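Local coordinates for chorismate mutase and shikimate 5-dehydrogenase fusion protein (Clostridium acetobutylicum, PDB 3FBT), which probably reduces 3-dehydroshikimate reversibly to shikimate with NADPH through the shikimate dehydrogenase part present here, the full-length fusion also carrying a chorismate mutase domain, at residues A[5-11]-A[34-40]; A[59-64]-A[89-94]; A[106-110]-A[139-144]. One frame throughout, in Å; residues are numbered along the deposited sequence.

Overall arrangement
From the N terminus, contact 1 comes first: strands 6-12 and 35-41 pair in parallel and close the loop that carries helix 19-31. Contact 2 closes the next one, setting strand 91-94 antiparallel to 61-64. The two meet in the sheet of the substrate-binding domain, where strands 6-12 and 61-64 are neighbours, centres about 10 Å apart. Past this sheet the chain enters helix 105-115 on its way to the parallel sheet of the probable NADP-binding domain. Contact 3 packs that helix on helix 134-143, closing the segment between 110 and 139 with strand 124-128 and the glycine-rich turn; its centre is about 27 Å from contact 1's. All three follow in series, none nested or crossed.

Contact 1. Residues A[5-11]-A[34-40]; sequences TSIYGLI and KGIYNLF
Build parallel strands 6-11 and 35-40 in step, Ser6 beside Gly35 to Ile11 beside Phe40, after Thr5 and Lys34, axes 4.3 Å apart at closest and 27° off parallel. Hydrogen bonds zigzag: Ser6 N to Lys34 O (weak, 3.4 Å), Ile36 N to Ser6 O (3.2 Å), Tyr8 N to Ile36 O (2.8 Å), Asn38 N to Tyr8 O (3.2 Å), Leu10 N to Asn38 O (2.9 Å), Phe40 N to Leu10 O (2.8 Å). Phe40 (chi1 m) shares a face with Ile7, CZ 3.9 Å from Ile7 CG2; its CE2 lies 3.8 Å from Gly9 CA, where a CB would clash. On the other face that CA sits 3.7 Å from the Tyr37 ring centroid (CH-pi). Leu10 puts CB 3.6 Å from Tyr37 OH, which hydrogen-bonds Asn63 of strand 61-64. Thr5 CG2 lies 3.6 Å from Gly35 CA. In this beta-alpha-beta crossover helix 19-31 connects the strands, stacking His24 on Tyr37; strand 61-64 flanks 6-11, and Asn38 hydrogen-bonds Thr5 of the second subunit and the reverse.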
loop_
_atom_site.group_PDB
_atom_site.type_symbol
_atom_site.label_atom_id
_atom_site.label_comp_id
_atom_site.label_asym_id
_atom_site.label_seq_id
_atom_site.Cartn_x
_atom_site.Cartn_y
_atom_site.Cartn_z
ATOM N N THR A 5 4.327 6.804 1.105
ATOM C CA THR A 5 3.364 7.111 0.039
ATOM C C THR A 5 1.991 6.701 0.586
ATOM O O THR A 5 1.852 5.653 1.131
ATOM C CB THR A 5 3.691 6.335 -1.262
ATOM O OG1 THR A 5 4.983 6.729 -1.696
ATOM C CG2 THR A 5 2.692 6.648 -2.420
ATOM N N SER A 6 1.009 7.563 0.532
ATOM C CA SER A 6 -0.334 7.203 0.942
ATOM C C SER A 6 -0.885 6.062 0.070
ATOM O O SER A 6 -0.780 6.139 -1.115
ATOM C CB SER A 6 -1.227 8.416 0.773
ATOM O OG SER A 6 -1.048 9.257 1.886
ATOM N N ILE A 7 -1.437 5.011 0.696
ATOM C CA ILE A 7 -1.971 3.865 -0.017
ATOM C C ILE A 7 -3.526 3.959 -0.094
ATOM O O ILE A 7 -4.198 3.995 0.920
ATOM C CB ILE A 7 -1.564 2.549 0.712
ATOM C CG1 ILE A 7 -0.028 2.418 0.833
ATOM C CG2 ILE A 7 -2.208 1.327 0.007
ATOM C CD1 ILE A 7 0.378 1.455 1.880
ATOM N N TYR A 8 -4.105 3.953 -1.282
ATOM C CA TYR A 8 -5.580 4.016 -1.413
ATOM C C TYR A 8 -5.873 2.798 -2.294
ATOM O O TYR A 8 -4.921 2.145 -2.769
ATOM C CB TYR A 8 -5.993 5.257 -2.190
ATOM C CG TYR A 8 -5.519 6.577 -1.626
ATOM C CD1 TYR A 8 -6.356 7.352 -0.836
ATOM C CD2 TYR A 8 -4.265 7.100 -1.950
ATOM C CE1 TYR A 8 -5.978 8.558 -0.385
ATOM C CE2 TYR A 8 -3.871 8.314 -1.472
ATOM C CZ TYR A 8 -4.740 9.032 -0.673
ATOM O OH TYR A 8 -4.394 10.262 -0.198
ATOM N N GLY A 9 -7.143 2.455 -2.492
ATOM C CA GLY A 9 -7.451 1.278 -3.270
ATOM C C GLY A 9 -8.911 0.950 -3.326
ATOM O O GLY A 9 -9.761 1.703 -2.806
ATOM N N LEU A 10 -9.210 -0.218 -3.866
ATOM C CA LEU A 10 -10.600 -0.727 -3.939
ATOM C C LEU A 10 -10.523 -2.120 -3.329
ATOM O O LEU A 10 -9.673 -2.956 -3.705
ATOM C CB LEU A 10 -11.049 -0.901 -5.405
ATOM C CG LEU A 10 -12.391 -1.652 -5.713
ATOM C CD1 LEU A 10 -13.590 -0.910 -5.059
ATOM C CD2 LEU A 10 -12.677 -1.803 -7.293
ATOM N N ILE A 11 -11.424 -2.414 -2.423
ATOM C CA ILE A 11 -11.477 -3.823 -2.034
ATOM C C ILE A 11 -12.784 -4.522 -2.541
ATOM O O ILE A 11 -13.890 -3.948 -2.505
ATOM C CB ILE A 11 -11.221 -3.934 -0.518
ATOM C CG1 ILE A 11 -11.398 -5.328 -0.026
ATOM C CG2 ILE A 11 -12.278 -3.108 0.264
ATOM C CD1 ILE A 11 -10.555 -5.519 1.227
ATOM N N LYS A 34 0.802 12.553 -3.285
ATOM C CA LYS A 34 1.718 11.403 -3.553
ATOM C C LYS A 34 1.007 10.131 -3.060
ATOM O O LYS A 34 0.868 9.946 -1.865
ATOM C CB LYS A 34 3.042 11.537 -2.801
ATOM C CG LYS A 34 4.161 10.637 -3.418
ATOM C CD LYS A 34 5.413 10.544 -2.516
ATOM C CE LYS A 34 5.061 10.873 -1.040
ATOM N NZ LYS A 34 6.315 10.943 -0.210
ATOM N N GLY A 35 0.570 9.266 -3.970
ATOM C CA GLY A 35 -0.359 8.223 -3.623
ATOM C C GLY A 35 -0.351 7.154 -4.677
ATOM O O GLY A 35 0.169 7.361 -5.793
ATOM N N ILE A 36 -0.851 5.984 -4.298
ATOM C CA ILE A 36 -1.140 4.921 -5.265
ATOM C C ILE A 36 -2.558 4.414 -4.986
ATOM O O ILE A 36 -3.057 4.538 -3.844
ATOM C CB ILE A 36 -0.205 3.700 -5.036
ATOM C CG1 ILE A 36 -0.511 3.055 -3.668
ATOM C CG2 ILE A 36 1.317 4.110 -5.206
ATOM C CD1 ILE A 36 0.306 1.725 -3.372
ATOM N N TYR A 37 -3.164 3.764 -5.977
ATOM C CA TYR A 37 -4.518 3.213 -5.850
ATOM C C TYR A 37 -4.421 1.822 -6.469
ATOM O O TYR A 37 -4.204 1.701 -7.660
ATOM C CB TYR A 37 -5.563 4.070 -6.667
ATOM C CG TYR A 37 -7.011 3.685 -6.442
ATOM C CD1 TYR A 37 -7.797 4.377 -5.498
ATOM C CD2 TYR A 37 -7.616 2.629 -7.170
ATOM C CE1 TYR A 37 -9.100 4.046 -5.319
ATOM C CE2 TYR A 37 -8.962 2.264 -6.932
ATOM C CZ TYR A 37 -9.670 3.008 -6.037
ATOM O OH TYR A 37 -10.941 2.707 -5.714
ATOM N N ASN A 38 -4.593 0.808 -5.642
ATOM C CA ASN A 38 -4.482 -0.555 -6.017
ATOM C C ASN A 38 -5.822 -1.273 -5.840
ATOM O O ASN A 38 -6.623 -0.899 -4.986
ATOM C CB ASN A 38 -3.461 -1.248 -5.073
ATOM C CG ASN A 38 -2.040 -1.034 -5.517
ATOM O OD1 ASN A 38 -1.756 -0.249 -6.436
ATOM N ND2 ASN A 38 -1.142 -1.719 -4.893
ATOM N N LEU A 39 -6.033 -2.314 -6.661
ATOM C CA LEU A 39 -7.154 -3.216 -6.460
ATOM C C LEU A 39 -6.685 -4.293 -5.500
ATOM O O LEU A 39 -5.642 -4.924 -5.746
ATOM C CB LEU A 39 -7.534 -3.842 -7.826
ATOM C CG LEU A 39 -7.597 -2.856 -9.003
ATOM C CD1 LEU A 39 -8.015 -3.552 -10.333
ATOM C CD2 LEU A 39 -8.612 -1.859 -8.684
ATOM N N PHE A 40 -7.423 -4.487 -4.406
ATOM C CA PHE A 40 -7.093 -5.451 -3.368
ATOM C C PHE A 40 -8.137 -6.543 -3.332
ATOM O O PHE A 40 -9.298 -6.301 -2.902
ATOM C CB PHE A 40 -7.073 -4.761 -1.968
ATOM C CG PHE A 40 -6.026 -3.677 -1.825
ATOM C CD1 PHE A 40 -4.702 -3.978 -1.971
ATOM C CD2 PHE A 40 -6.371 -2.350 -1.543
ATOM C CE1 PHE A 40 -3.707 -3.002 -1.864
ATOM C CE2 PHE A 40 -5.393 -1.356 -1.444
ATOM C CZ PHE A 40 -4.051 -1.701 -1.573
#

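Contact 2. Residues A[59-64]-A[89-94]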
loop_
_atom_site.group_PDB
_atom_site.type_symbol
_atom_site.label_atom_id
_atom_site.label_comp_id
_atom_site.label_asym_id
_atom_site.label_seq_id
_atom_site.Cartn_x
_atom_site.Cartn_y
_atom_site.Cartn_z
ATOM N N CYS A 59 -3.864 3.309 6.008
ATOM C CA CYS A 59 -4.468 3.441 4.664
ATOM C C CYS A 59 -5.013 4.828 4.395
ATOM O O CYS A 59 -5.759 5.385 5.214
ATOM C CB CYS A 59 -5.623 2.447 4.593
ATOM S SG CYS A 59 -6.384 2.412 3.018
ATOM N N GLY A 60 -4.709 5.416 3.254
ATOM C CA GLY A 60 -5.290 6.750 2.955
ATOM C C GLY A 60 -6.831 6.778 2.722
ATOM O O GLY A 60 -7.469 7.855 2.788
ATOM N N GLY A 61 -7.401 5.641 2.336
ATOM C CA GLY A 61 -8.819 5.583 1.924
ATOM C C GLY A 61 -9.059 4.429 0.997
ATOM O O GLY A 61 -8.160 4.072 0.261
ATOM N N LEU A 62 -10.215 3.768 1.135
ATOM C CA LEU A 62 -10.627 2.582 0.310
ATOM C C LEU A 62 -11.996 2.748 -0.333
ATOM O O LEU A 62 -12.933 3.212 0.300
ATOM C CB LEU A 62 -10.746 1.281 1.158
ATOM C CG LEU A 62 -9.485 0.610 1.717
ATOM C CD1 LEU A 62 -9.725 -0.745 2.497
ATOM C CD2 LEU A 62 -8.563 0.372 0.575
ATOM N N ASN A 63 -12.124 2.391 -1.591
ATOM C CA ASN A 63 -13.432 2.101 -2.137
ATOM C C ASN A 63 -13.796 0.621 -1.838
ATOM O O ASN A 63 -12.930 -0.241 -1.664
ATOM C CB ASN A 63 -13.451 2.366 -3.636
ATOM C CG ASN A 63 -13.421 3.861 -3.977
ATOM O OD1 ASN A 63 -12.635 4.294 -4.774
ATOM N ND2 ASN A 63 -14.290 4.606 -3.397
ATOM N N VAL A 64 -15.083 0.344 -1.735
ATOM C CA VAL A 64 -15.550 -1.009 -1.446
ATOM C C VAL A 64 -16.486 -1.395 -2.580
ATOM O O VAL A 64 -17.328 -0.622 -2.945
ATOM C CB VAL A 64 -16.382 -1.037 -0.224
ATOM C CG1 VAL A 64 -16.809 -2.477 0.066
ATOM C CG2 VAL A 64 -15.575 -0.408 1.043
ATOM N N VAL A 89 -22.325 0.969 1.555
ATOM C CA VAL A 89 -21.214 1.899 1.670
ATOM C C VAL A 89 -20.285 1.569 0.571
ATOM O O VAL A 89 -19.948 0.385 0.397
ATOM C CB VAL A 89 -20.559 1.747 3.093
ATOM C CG1 VAL A 89 -19.144 2.243 3.097
ATOM C CG2 VAL A 89 -21.446 2.524 4.132
ATOM N N ASN A 90 -19.857 2.543 -0.240
ATOM C CA ASN A 90 -18.770 2.177 -1.180
ATOM C C ASN A 90 -17.477 2.926 -0.911
ATOM O O ASN A 90 -16.556 2.791 -1.694
ATOM C CB ASN A 90 -19.154 2.438 -2.648
ATOM C CG ASN A 90 -19.132 3.898 -2.950
ATOM O OD1 ASN A 90 -19.290 4.686 -2.039
ATOM N ND2 ASN A 90 -18.905 4.290 -4.211
ATOM N N THR A 91 -17.395 3.723 0.168
ATOM C CA THR A 91 -16.202 4.564 0.412
ATOM C C THR A 91 -15.878 4.566 1.936
ATOM O O THR A 91 -16.789 4.765 2.752
ATOM C CB THR A 91 -16.448 6.046 0.004
ATOM O OG1 THR A 91 -16.776 6.146 -1.384
ATOM C CG2 THR A 91 -15.252 6.963 0.353
ATOM N N LEU A 92 -14.615 4.325 2.307
ATOM C CA LEU A 92 -14.221 4.237 3.705
ATOM C C LEU A 92 -13.168 5.301 3.996
ATOM O O LEU A 92 -12.247 5.436 3.251
ATOM C CB LEU A 92 -13.684 2.865 4.066
ATOM C CG LEU A 92 -14.501 1.661 3.568
ATOM C CD1 LEU A 92 -13.794 0.418 4.058
ATOM C CD2 LEU A 92 -15.890 1.684 4.178
ATOM N N LYS A 93 -13.401 6.088 5.026
ATOM C CA LYS A 93 -12.471 7.113 5.492
ATOM C C LYS A 93 -11.841 6.624 6.802
ATOM O O LYS A 93 -12.542 6.191 7.720
ATOM C CB LYS A 93 -13.223 8.393 5.797
ATOM C CG LYS A 93 -12.310 9.649 6.119
ATOM C CD LYS A 93 -13.236 10.853 6.570
ATOM C CE LYS A 93 -12.448 12.145 6.953
ATOM N NZ LYS A 93 -11.365 12.339 5.913
ATOM N N PHE A 94 -10.524 6.629 6.849
ATOM C CA PHE A 94 -9.816 6.168 8.036
ATOM C C PHE A 94 -9.504 7.377 8.867
ATOM O O PHE A 94 -9.045 8.393 8.349
ATOM C CB PHE A 94 -8.521 5.469 7.615
ATOM C CG PHE A 94 -8.779 4.146 6.951
ATOM C CD1 PHE A 94 -8.802 2.978 7.701
ATOM C CD2 PHE A 94 -9.099 4.087 5.609
ATOM C CE1 PHE A 94 -9.062 1.751 7.142
ATOM C CE2 PHE A 94 -9.389 2.847 5.001
ATOM C CZ PHE A 94 -9.393 1.673 5.739
HETATM O O HOH W 1 -9.443 8.098 4.766
#
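An antiparallel strand pair in the substrate-binding domain leads to the probable shikimate pocket, for Asn90, at one end of it, is a predicted shikimate ligand; its OD1 accepts a hydrogen bond from Thr104 N. Strands 61-64 and 91-94 run at 160°, their axes 4.8 Å apart at closest. Leu62 and Leu92 make the hydrogen-bonded pair, short from Leu92 N to Leu62 O (2.8 Å) and weak from Leu62 N to Leu92 O (3.4 Å). Asn63 and Thr91 follow as a non-hydrogen-bonded pair, and Val64 N then donates to Asn90 O (2.9 Å), which also takes a weak hydrogen bond from Asn63 ND2 (3.4 Å), itself hydrogen-bonded to Ser247 OG. Val64 CG2 presses to 3.4 Å from Leu92 CG. At the far end Cys59 CB lies over the Phe94 ring, 3.9 Å from its centroid, and Cys59 SG makes an oblique sulfur-aromatic contact, 3.6 Å from Phe94 CE2. Where the strands splay, a water joins Gly60 O and Phe94 N, 2.8 Å from each. Asn90 and Thr91 both face Phe102, a classic beta bulge against strand 99-102. Phe54 of helix 47-56 covers Cys59, Leu62 and Phe94. Over Asn63 and Thr91 lies helix 237-252, with Trp251 touching both and Gln243 on Asn63, while Asn63 OD1 hydrogen-bonds Tyr37 OH of the neighbouring strand pair.

Contact 3. Residues A[106-110]-A[139-144]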
loop_
_atom_site.group_PDB
_atom_site.type_symbol
_atom_site.label_atom_id
_atom_site.label_comp_id
_atom_site.label_asym_id
_atom_site.label_seq_id
_atom_site.Cartn_x
_atom_site.Cartn_y
_atom_site.Cartn_z
ATOM N N TYR A 106 -24.058 7.689 -5.193
ATOM C CA TYR A 106 -25.151 8.683 -5.108
ATOM C C TYR A 106 -24.664 10.032 -5.636
ATOM O O TYR A 106 -25.341 10.704 -6.466
ATOM C CB TYR A 106 -25.564 8.819 -3.646
ATOM C CG TYR A 106 -26.682 9.819 -3.414
ATOM C CD1 TYR A 106 -27.982 9.396 -3.322
ATOM C CD2 TYR A 106 -26.420 11.204 -3.317
ATOM C CE1 TYR A 106 -29.039 10.288 -3.117
ATOM C CE2 TYR A 106 -27.475 12.141 -3.123
ATOM C CZ TYR A 106 -28.793 11.660 -3.039
ATOM O OH TYR A 106 -29.886 12.521 -2.830
ATOM N N ILE A 107 -23.446 10.427 -5.215
ATOM C CA ILE A 107 -22.934 11.771 -5.557
ATOM C C ILE A 107 -22.559 11.755 -7.014
ATOM O O ILE A 107 -22.838 12.677 -7.772
ATOM C CB ILE A 107 -21.694 12.125 -4.716
ATOM C CG1 ILE A 107 -22.043 12.049 -3.235
ATOM C CG2 ILE A 107 -21.207 13.527 -5.061
ATOM C CD1 ILE A 107 -21.017 12.711 -2.283
ATOM N N GLY A 108 -21.881 10.687 -7.433
ATOM C CA GLY A 108 -21.513 10.595 -8.856
ATOM C C GLY A 108 -22.754 10.645 -9.781
ATOM O O GLY A 108 -22.715 11.218 -10.885
ATOM N N PHE A 109 -23.812 9.975 -9.383
ATOM C CA PHE A 109 -24.971 9.836 -10.265
ATOM C C PHE A 109 -25.581 11.265 -10.441
ATOM O O PHE A 109 -25.830 11.709 -11.544
ATOM C CB PHE A 109 -26.009 8.894 -9.646
ATOM C CG PHE A 109 -27.256 8.699 -10.512
ATOM C CD1 PHE A 109 -27.176 8.090 -11.741
ATOM C CD2 PHE A 109 -28.458 9.234 -10.123
ATOM C CE1 PHE A 109 -28.317 7.939 -12.531
ATOM C CE2 PHE A 109 -29.596 9.086 -10.914
ATOM C CZ PHE A 109 -29.515 8.444 -12.114
ATOM N N GLY A 110 -25.713 11.983 -9.342
ATOM C CA GLY A 110 -26.203 13.358 -9.406
ATOM C C GLY A 110 -25.320 14.261 -10.258
ATOM O O GLY A 110 -25.840 15.150 -10.944
ATOM N N GLN A 139 -32.506 6.118 -4.296
ATOM C CA GLN A 139 -32.507 7.136 -3.243
ATOM C C GLN A 139 -32.400 8.537 -3.846
ATOM O O GLN A 139 -33.114 9.460 -3.418
ATOM C CB GLN A 139 -31.377 6.928 -2.244
ATOM C CG GLN A 139 -31.478 7.856 -1.110
ATOM C CD GLN A 139 -32.688 7.516 -0.289
ATOM O OE1 GLN A 139 -33.058 6.345 -0.177
ATOM N NE2 GLN A 139 -33.332 8.540 0.286
ATOM N N TYR A 140 -31.498 8.708 -4.821
ATOM C CA TYR A 140 -31.376 10.018 -5.449
ATOM C C TYR A 140 -32.680 10.507 -6.124
ATOM O O TYR A 140 -33.076 11.642 -5.878
ATOM C CB TYR A 140 -30.250 10.019 -6.451
ATOM C CG TYR A 140 -29.983 11.359 -7.070
ATOM C CD1 TYR A 140 -29.075 12.281 -6.475
ATOM C CD2 TYR A 140 -30.606 11.715 -8.235
ATOM C CE1 TYR A 140 -28.842 13.546 -7.041
ATOM C CE2 TYR A 140 -30.393 12.984 -8.814
ATOM C CZ TYR A 140 -29.514 13.874 -8.244
ATOM O OH TYR A 140 -29.325 15.064 -8.907
ATOM N N LEU A 141 -33.323 9.667 -6.953
ATOM C CA LEU A 141 -34.545 10.049 -7.672
ATOM C C LEU A 141 -35.651 10.519 -6.729
ATOM O O LEU A 141 -36.357 11.512 -6.973
ATOM C CB LEU A 141 -35.099 8.902 -8.500
ATOM C CG LEU A 141 -34.225 8.270 -9.564
ATOM C CD1 LEU A 141 -34.901 6.988 -10.094
ATOM C CD2 LEU A 141 -33.888 9.295 -10.672
ATOM N N LYS A 142 -35.763 9.813 -5.638
ATOM C CA LYS A 142 -36.714 10.102 -4.644
ATOM C C LYS A 142 -36.316 11.379 -3.860
ATOM O O LYS A 142 -37.168 12.216 -3.569
ATOM C CB LYS A 142 -36.787 8.914 -3.709
ATOM C CG LYS A 142 -37.183 9.338 -2.355
ATOM C CD LYS A 142 -37.677 8.144 -1.501
ATOM C CE LYS A 142 -38.413 8.657 -0.266
ATOM N NZ LYS A 142 -37.427 9.307 0.659
ATOM N N ASP A 143 -35.038 11.514 -3.502
ATOM C CA ASP A 143 -34.589 12.721 -2.845
ATOM C C ASP A 143 -34.871 13.919 -3.717
ATOM O O ASP A 143 -35.008 14.989 -3.189
ATOM C CB ASP A 143 -33.094 12.715 -2.526
ATOM C CG ASP A 143 -32.790 11.886 -1.369
ATOM O OD1 ASP A 143 -33.739 11.568 -0.609
ATOM O OD2 ASP A 143 -31.597 11.533 -1.215
ATOM N N ASN A 144 -34.881 13.739 -5.039
ATOM C CA ASN A 144 -35.126 14.837 -5.963
ATOM C C ASN A 144 -36.570 14.978 -6.492
ATOM O O ASN A 144 -36.790 15.648 -7.465
ATOM C CB ASN A 144 -34.193 14.744 -7.155
ATOM C CG ASN A 144 -32.842 15.248 -6.845
ATOM O OD1 ASN A 144 -32.402 16.239 -7.424
ATOM N ND2 ASN A 144 -32.143 14.569 -5.932
HETATM O O HOH W 2 -30.145 14.776 -4.400
#
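Helix 134-143 follows the glycine-rich turn of the Rossmann-type nucleotide domain, where Gly129 to Ala133 are predicted to bind NADP, and its C-terminal end packs on helix 105-115, which leads from the substrate-binding sheet toward that domain. The two short helical segments cross at -60° with axes no closer than 10.5 Å, a gap bridged by aromatic rings. Gln139 comes first: its CG lies 4.0 Å from Tyr106 CE1, and its NE2 donates to Asp143 OD1 one turn on (3.2 Å). Tyr140 is the centre of the contact. Its edge points at the face of Tyr106 in a T-shaped pair (centroids 5.2 Å apart, planes at 65°), while its own face receives the edge of Phe109 in an offset T (5.6 Å, 86°). Gly110 lets this ring in: its CA is 3.5 Å from Tyr140 CZ, and a CB there would run into Tyr140 CE1. Leu141 turns mostly to strands 124-128 and 148-153, but its CD2 reaches 4.3 Å from Phe109 CE2, on the aromatic ring that also touches Leu213, a predicted NADP ligand. Asp143 accepts a short hydrogen bond at OD2 from Tyr106 OH (2.6 Å), so its two oxygens serve both helices. Asn144, the first residue to leave helical angles, folds its amide back so that ND2 donates to Tyr140 O (3.1 Å). That same Asn144 ND2 donates to a water 2.5 Å away, and the water in turn donates to Tyr106 OH at 2.8 Å.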